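Local coordinates for protein lipase chaperone (PDB 2ES4) that helps an extracellular lipase to fold as it passes through the periplasm, acting as a foldase dedicated to that enzyme, at residues B[103-108]-B[127-132]; B[281-286]-B[322-327]. All coordinates share one frame; numbering follows the deposited sequence.

Both contacts are helix-to-helix packings within an all-helical chain, and they lie in series. Interaction 1 comes first. It joins helix 101-116 to helix 120-137, closing a short loop near the N-terminal end of the modelled chain. The chain then runs through a long series of helices before interaction 2 opens on helix 263-294. That contact closes a larger loop, which contains helix 300-314, by bringing helix 320-328 back against helix 263-294. The two loops neither nest nor cross. The centres of interactions 1 and 2 are about 57 Å apart, on opposite sides of the chain's centre. Interaction 1 ties N-terminal helices of the extended chaperone, and interaction 2 ties C-terminal ones.

Interaction 1. Residues B[103-108]-B[127-132]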
# COMPACT_ATOMS: atom_id res chain seq x y z
N ALA B 103 2.33 29.96 1.46
CA ALA B 103 1.07 29.41 1.97
C ALA B 103 1.33 28.31 2.98
O ALA B 103 0.65 28.22 4.01
CB ALA B 103 0.24 28.87 0.84
N LEU B 104 2.36 27.50 2.72
CA LEU B 104 2.75 26.41 3.61
C LEU B 104 3.19 26.96 4.96
O LEU B 104 2.71 26.51 6.01
CB LEU B 104 3.88 25.59 2.99
CG LEU B 104 4.48 24.44 3.81
CD1 LEU B 104 3.42 23.40 4.15
CD2 LEU B 104 5.62 23.82 3.04
N ASP B 105 4.06 27.97 4.93
CA ASP B 105 4.56 28.59 6.15
C ASP B 105 3.43 29.18 6.98
O ASP B 105 3.39 28.99 8.19
CB ASP B 105 5.57 29.69 5.82
CG ASP B 105 6.18 30.30 7.06
OD1 ASP B 105 6.95 29.59 7.75
OD2 ASP B 105 5.86 31.46 7.38
N ALA B 106 2.49 29.85 6.31
CA ALA B 106 1.34 30.46 6.97
C ALA B 106 0.49 29.40 7.66
O ALA B 106 0.03 29.60 8.80
CB ALA B 106 0.49 31.23 5.97
N LEU B 107 0.34 28.25 7.00
CA LEU B 107 -0.44 27.14 7.55
C LEU B 107 0.17 26.61 8.85
O LEU B 107 -0.53 26.49 9.85
CB LEU B 107 -0.57 26.01 6.53
CG LEU B 107 -1.25 24.72 7.01
CD1 LEU B 107 -2.67 25.01 7.51
CD2 LEU B 107 -1.27 23.70 5.91
N VAL B 108 1.47 26.32 8.82
CA VAL B 108 2.18 25.81 10.00
C VAL B 108 2.04 26.78 11.18
O VAL B 108 1.75 26.35 12.29
CB VAL B 108 3.67 25.57 9.70
CG1 VAL B 108 4.40 25.10 10.95
CG2 VAL B 108 3.81 24.55 8.59
N GLY B 127 10.41 27.96 16.59
CA GLY B 127 11.86 27.87 16.53
C GLY B 127 12.29 26.59 15.83
O GLY B 127 13.11 26.64 14.91
N VAL B 128 11.70 25.46 16.23
CA VAL B 128 12.01 24.17 15.61
C VAL B 128 11.65 24.22 14.14
O VAL B 128 12.40 23.73 13.29
CB VAL B 128 11.25 23.01 16.28
CG1 VAL B 128 11.65 21.69 15.65
CG2 VAL B 128 11.53 22.99 17.76
N TRP B 129 10.53 24.88 13.84
CA TRP B 129 10.07 25.05 12.47
C TRP B 129 11.15 25.67 11.60
O TRP B 129 11.38 25.22 10.48
CB TRP B 129 8.79 25.90 12.41
CG TRP B 129 8.29 26.20 11.02
CD1 TRP B 129 7.85 27.41 10.55
CD2 TRP B 129 8.17 25.27 9.92
NE1 TRP B 129 7.47 27.30 9.24
CE2 TRP B 129 7.65 26.01 8.82
CE3 TRP B 129 8.44 23.90 9.75
CZ2 TRP B 129 7.41 25.41 7.57
CZ3 TRP B 129 8.21 23.30 8.51
CH2 TRP B 129 7.69 24.06 7.43
N ARG B 130 11.81 26.69 12.15
CA ARG B 130 12.89 27.38 11.47
C ARG B 130 14.06 26.43 11.20
O ARG B 130 14.55 26.33 10.07
CB ARG B 130 13.37 28.58 12.27
N ARG B 131 14.45 25.69 12.23
CA ARG B 131 15.55 24.73 12.12
C ARG B 131 15.22 23.55 11.20
O ARG B 131 16.11 23.05 10.51
CB ARG B 131 15.97 24.25 13.50
CG ARG B 131 16.91 25.22 14.19
CD ARG B 131 17.35 24.71 15.55
NE ARG B 131 16.34 24.92 16.58
CZ ARG B 131 16.53 24.72 17.88
NH1 ARG B 131 17.71 24.30 18.33
NH2 ARG B 131 15.55 24.95 18.75
N TYR B 132 13.96 23.15 11.18
CA TYR B 132 13.53 22.04 10.33
C TYR B 132 13.58 22.43 8.87
O TYR B 132 14.13 21.70 8.05
CB TYR B 132 12.12 21.57 10.69
CG TYR B 132 11.76 20.19 10.17
CD1 TYR B 132 10.43 19.76 10.18
CD2 TYR B 132 12.76 19.29 9.71
CE1 TYR B 132 10.08 18.46 9.73
CE2 TYR B 132 12.43 18.00 9.27
CZ TYR B 132 11.09 17.59 9.29
OH TYR B 132 10.76 16.34 8.84
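Residues 103-108 and 127-132 are both helical, run in broadly opposite directions, and come nearest at Val108 and Trp129, whose CA atoms are 8.3 Å apart. Trp129 fills most of this gap. Its CG is anti to the backbone N (chi1 176°), which sends the indole across to the first helix. There Asp105 receives it at the ring edge. Trp129 NE1 donates a hydrogen bond to Asp105 OD1 at 2.8 Å, and the bond is fairly straight, with an N-H...O angle of 163°. The acceptor lies close to the indole plane, and the N-H points at it almost in line with the Asp105 CG-OD1 bond. The carboxylate is turned only 18° from the ring, making the two flat groups nearly coplanar.

Val108 packs one turn further on, over a face of the same indole. Val108 CG1 stands 3.9 Å from the centroid of the five-membered ring of Trp129, almost on the ring normal, as a CH-pi contact. Its other methyl covers the benzene part: Val108 CG2 is 3.8 Å from Trp129 CZ2. One edge and one face of the tryptophan are thus fixed by residues three apart on the opposing helix, which should restrict rotation of the ring.

The carboxylate is also held by charge. Asp105 OD1 forms a salt bridge with Arg133, and Asp105 OD2 forms one with Arg109. These arginines would be expected to stabilise the negative charge of the aspartate. Phe89 of helix 84-90 also meets the indole, with the rings nearly parallel, and touches Val108. The contact is typical of a helical hairpin: two consecutive helices joined by a short turn, with a buried tryptophan between them and helix 84-90 adding to the small N-terminal helical bundle.

Interaction 2. Residues B[281-286]-B[322-327]; sequences TRYQAY and IRAASL
Tyr283 OH reaches the end of segment 322-327, where it lies 3.3 Å from Leu327 C and hydrogen-bonds OD1 of the next residue, Asp328. The hydroxyl is also near Leu327 O, but the angle there is too poor for a hydrogen bond. Tyr286, one turn along the same helix, hydrogen-bonds the other carboxylate oxygen of Asp328. Two tyrosine hydroxyls therefore hold one acidic group.

The rest of the contact is mostly apolar and centres on the Tyr283 ring. With chi1 at 179°, the Tyr283 ring points away from its own backbone N and reaches the second helix. Leu327 covers one face. Leu327 CD2 sits 3.9 Å from the centroid of the Tyr283 ring and only 5° off its normal, a well-centred CH-pi contact. Leu327 CB lies over the same face but nearer the hydroxyl end, with Tyr283 CZ and Leu327 CB 3.5 Å apart. The methyl of Ala324 packs one turn earlier: its CB is 4.2 Å from Tyr283 CE1. That methyl also borders the second tyrosine, with Ala324 CB 4.5 Å from Tyr286 CE2.

The backbones come nearest at Tyr283 and Ala324, where the CA atoms are 7.0 Å apart. The axes of the two short segments stay 11.4 Å apart at their closest and cross at -65°. This spacing is bridged mainly by the Tyr283 ring and Leu327, with Ala324 beside them.

Helix 300-314 borders the contact, packing on Tyr286 and Ala324, and Phe315 after it meets the Tyr286 ring edge to face. Another protein chain, probably the lipase, contacts Arg323 and Ser326. Helix 320-328 thus lies between that partner and helix 263-294, within the small C-terminal group of three helices.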
# COMPACT_ATOMS: atom_id res chain seq x y z
N THR B 281 -20.51 -26.13 -1.01
CA THR B 281 -21.62 -27.01 -1.36
C THR B 281 -22.60 -26.32 -2.32
O THR B 281 -23.02 -26.92 -3.32
CB THR B 281 -22.37 -27.49 -0.11
OG1 THR B 281 -21.49 -28.29 0.69
CG2 THR B 281 -23.61 -28.32 -0.48
N ARG B 282 -22.94 -25.07 -2.01
CA ARG B 282 -23.85 -24.31 -2.85
C ARG B 282 -23.25 -24.00 -4.22
O ARG B 282 -23.95 -24.09 -5.23
CB ARG B 282 -24.29 -23.02 -2.16
CG ARG B 282 -25.15 -23.25 -0.92
CD ARG B 282 -25.64 -21.94 -0.29
NE ARG B 282 -24.57 -21.18 0.37
CZ ARG B 282 -24.04 -20.05 -0.10
NH1 ARG B 282 -24.46 -19.53 -1.24
NH2 ARG B 282 -23.10 -19.43 0.60
N TYR B 283 -21.95 -23.69 -4.25
CA TYR B 283 -21.29 -23.40 -5.51
C TYR B 283 -21.22 -24.66 -6.38
O TYR B 283 -21.43 -24.59 -7.59
CB TYR B 283 -19.88 -22.83 -5.29
CG TYR B 283 -19.17 -22.55 -6.60
CD1 TYR B 283 -19.58 -21.47 -7.42
CD2 TYR B 283 -18.17 -23.41 -7.07
CE1 TYR B 283 -19.00 -21.27 -8.69
CE2 TYR B 283 -17.59 -23.22 -8.34
CZ TYR B 283 -18.01 -22.16 -9.14
OH TYR B 283 -17.44 -21.98 -10.37
N GLN B 284 -20.93 -25.80 -5.76
CA GLN B 284 -20.85 -27.07 -6.48
C GLN B 284 -22.19 -27.49 -7.07
O GLN B 284 -22.24 -28.05 -8.17
CB GLN B 284 -20.29 -28.18 -5.59
CG GLN B 284 -18.82 -28.01 -5.24
N ALA B 285 -23.28 -27.20 -6.36
CA ALA B 285 -24.63 -27.52 -6.83
C ALA B 285 -24.96 -26.62 -8.02
O ALA B 285 -25.49 -27.08 -9.04
CB ALA B 285 -25.66 -27.33 -5.73
N TYR B 286 -24.58 -25.35 -7.90
CA TYR B 286 -24.78 -24.39 -8.96
C TYR B 286 -23.97 -24.83 -10.19
O TYR B 286 -24.47 -24.75 -11.31
CB TYR B 286 -24.34 -23.00 -8.50
CG TYR B 286 -23.87 -22.09 -9.62
CD1 TYR B 286 -24.80 -21.50 -10.51
CD2 TYR B 286 -22.50 -21.88 -9.85
CE1 TYR B 286 -24.35 -20.75 -11.60
CE2 TYR B 286 -22.05 -21.14 -10.94
CZ TYR B 286 -22.98 -20.58 -11.81
OH TYR B 286 -22.54 -19.85 -12.88
N ILE B 322 -21.34 -12.24 -7.90
CA ILE B 322 -20.07 -11.76 -8.43
C ILE B 322 -18.97 -12.76 -8.11
O ILE B 322 -18.10 -13.03 -8.95
CB ILE B 322 -19.71 -10.36 -7.87
CG1 ILE B 322 -20.72 -9.33 -8.39
CG2 ILE B 322 -18.28 -9.97 -8.28
CD1 ILE B 322 -20.44 -7.90 -7.95
N ARG B 323 -19.02 -13.32 -6.90
CA ARG B 323 -18.03 -14.30 -6.48
C ARG B 323 -18.12 -15.58 -7.29
O ARG B 323 -17.09 -16.15 -7.67
CB ARG B 323 -18.17 -14.64 -5.00
CG ARG B 323 -16.92 -15.32 -4.45
CD ARG B 323 -17.07 -15.72 -3.00
NE ARG B 323 -15.90 -16.48 -2.55
CZ ARG B 323 -15.86 -17.22 -1.45
NH1 ARG B 323 -16.92 -17.31 -0.65
NH2 ARG B 323 -14.75 -17.86 -1.13
N ALA B 324 -19.34 -16.03 -7.57
CA ALA B 324 -19.53 -17.24 -8.36
C ALA B 324 -19.00 -17.03 -9.78
O ALA B 324 -18.40 -17.94 -10.36
CB ALA B 324 -20.98 -17.62 -8.40
N ALA B 325 -19.15 -15.81 -10.29
CA ALA B 325 -18.65 -15.45 -11.63
C ALA B 325 -17.14 -15.57 -11.66
O ALA B 325 -16.56 -16.09 -12.63
CB ALA B 325 -19.09 -14.05 -12.02
N SER B 326 -16.50 -15.15 -10.56
CA SER B 326 -15.06 -15.23 -10.40
C SER B 326 -14.61 -16.69 -10.40
O SER B 326 -13.68 -17.04 -11.12
CB SER B 326 -14.61 -14.55 -9.11
OG SER B 326 -13.26 -14.87 -8.80
N LEU B 327 -15.27 -17.51 -9.59
CA LEU B 327 -14.93 -18.93 -9.53
C LEU B 327 -15.14 -19.65 -10.86
O LEU B 327 -14.38 -20.56 -11.19
CB LEU B 327 -15.66 -19.64 -8.40
CG LEU B 327 -14.99 -19.68 -7.03
CD1 LEU B 327 -14.51 -18.30 -6.62
CD2 LEU B 327 -15.93 -20.26 -5.99